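PDB 4OVQ: TRAP dicarboxylate ABC transporter, substrate-binding protein from Roseobacter denitrificans, which binds beta-D-glucuronate in the periplasm and probably hands it to a TRAP-type membrane transporter as its substrate-binding component. Local coordinates for residues A[290-293]-A[294-297]. Numbering follows the deposited sequence.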
loop_
_atom_site.group_PDB
_atom_site.type_symbol
_atom_site.label_atom_id
_atom_site.label_comp_id
_atom_site.label_asym_id
_atom_site.label_seq_id
_atom_site.Cartn_x
_atom_site.Cartn_y
_atom_site.Cartn_z
ATOM N N ILE A 290 8.293 18.698 6.059
ATOM C CA ILE A 290 7.401 19.713 5.490
ATOM C C ILE A 290 6.642 20.396 6.639
ATOM O O ILE A 290 5.646 19.862 7.148
ATOM C CB ILE A 290 6.385 19.118 4.479
ATOM C CG1 ILE A 290 7.121 18.569 3.247
ATOM C CG2 ILE A 290 5.353 20.182 4.078
ATOM C CD1 ILE A 290 6.244 18.320 2.004
ATOM N N ALA A 291 7.115 21.572 7.040
ATOM C CA ALA A 291 6.542 22.283 8.190
ATOM C C ALA A 291 5.059 22.635 8.040
ATOM O O ALA A 291 4.268 22.431 8.965
ATOM C CB ALA A 291 7.340 23.533 8.475
ATOM N N ASP A 292 4.690 23.175 6.885
ATOM C CA ASP A 292 3.303 23.542 6.627
ATOM C C ASP A 292 2.688 22.594 5.593
ATOM O O ASP A 292 2.763 22.838 4.385
ATOM C CB ASP A 292 3.219 24.994 6.149
ATOM C CG ASP A 292 1.793 25.528 6.134
ATOM O OD1 ASP A 292 0.924 24.916 6.789
ATOM O OD2 ASP A 292 1.548 26.554 5.462
ATOM N N LYS A 293 2.089 21.504 6.068
ATOM C CA LYS A 293 1.430 20.564 5.166
ATOM C C LYS A 293 0.062 21.082 4.742
ATOM O O LYS A 293 -0.568 20.528 3.844
ATOM C CB LYS A 293 1.279 19.184 5.813
ATOM C CG LYS A 293 2.585 18.459 6.065
ATOM C CD LYS A 293 2.323 17.080 6.664
ATOM C CE LYS A 293 3.622 16.376 7.012
ATOM N NZ LYS A 293 3.372 15.036 7.574
ATOM N N ALA A 294 -0.402 22.154 5.374
ATOM C CA ALA A 294 -1.774 22.597 5.162
ATOM C C ALA A 294 -2.110 22.919 3.715
ATOM O O ALA A 294 -3.214 22.633 3.259
ATOM C CB ALA A 294 -2.076 23.790 6.034
ATOM N N PRO A 295 -1.171 23.526 2.974
ATOM C CA PRO A 295 -1.512 23.835 1.580
ATOM C C PRO A 295 -1.558 22.598 0.689
ATOM O O PRO A 295 -2.248 22.618 -0.328
ATOM C CB PRO A 295 -0.373 24.765 1.142
ATOM C CG PRO A 295 0.176 25.314 2.429
ATOM C CD PRO A 295 0.089 24.175 3.378
ATOM N N PHE A 296 -0.820 21.557 1.059
ATOM C CA PHE A 296 -0.919 20.278 0.363
ATOM C C PHE A 296 -2.291 19.689 0.596
ATOM O O PHE A 296 -2.959 19.257 -0.347
ATOM C CB PHE A 296 0.159 19.318 0.847
ATOM C CG PHE A 296 1.540 19.686 0.396
ATOM C CD1 PHE A 296 2.047 19.211 -0.803
ATOM C CD2 PHE A 296 2.332 20.525 1.170
ATOM C CE1 PHE A 296 3.334 19.564 -1.212
ATOM C CE2 PHE A 296 3.601 20.871 0.772
ATOM C CZ PHE A 296 4.104 20.397 -0.425
ATOM N N GLN A 297 -2.719 19.677 1.856
ATOM C CA GLN A 297 -4.061 19.211 2.176
ATOM C C GLN A 297 -5.139 20.022 1.475
ATOM O O GLN A 297 -6.085 19.468 0.938
ATOM C CB GLN A 297 -4.321 19.300 3.665
ATOM C CG GLN A 297 -3.321 18.592 4.520
ATOM C CD GLN A 297 -3.863 18.318 5.893
ATOM O OE1 GLN A 297 -5.030 17.938 6.050
ATOM N NE2 GLN A 297 -3.023 18.508 6.905
#
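I290 and F296 meet on the buried side of the turn that joins strand 286-289, the outermost strand of a four-strand mixed sheet, to helix 294-298. The two side chains come from opposite directions: CG2 of I290 lies 3.8 Å from CE2 of F296, and CD1 of I290 is equally close to CZ, both branches approaching the CE2-CZ end of the ring obliquely from one side. In I290, CG2 lies anti to the backbone N, while CG1, anti to the carbonyl carbon, carries CD1 to CZ. The ring edge, near its plane, also faces the carbonyl oxygens of D292 and K293. F106, P158 and L181, all from loops, add further apolar contacts to F296. Cutting F296 back to alanine is likely to leave a gap beside I290 and cost the short helix its apolar contact with the loop after strand 286-289 and with F106, P158 and L181. At the helix start, K293 O takes a straight bond from Q297 N (3.1 Å, N-H...O angle 169°), the first i to i+4 link, and a weak one from F296 N. The extended K293 side chain ties the turn to adjoining strand 223-230 through NZ to Q228 OE1; it stays about 11 Å from the side chain of glucuronate-binding R146, making this structural packing rather than pocket lining. The solvent side is looser. D292 OD1 accepts a weak capping bond from A294 N, at 3.4 Å, just ahead of the first turn. D292 CG is anti to the backbone N (chi1 -168°), which makes the side chain cross that of P295 at about a right angle, OD2 3.5 Å from P295 CD. Apolar packing and the backbone bond at K293 O thus hold the inner side, while the outer carboxylate, only weakly tied, would be expected to interact favourably with the helix dipole.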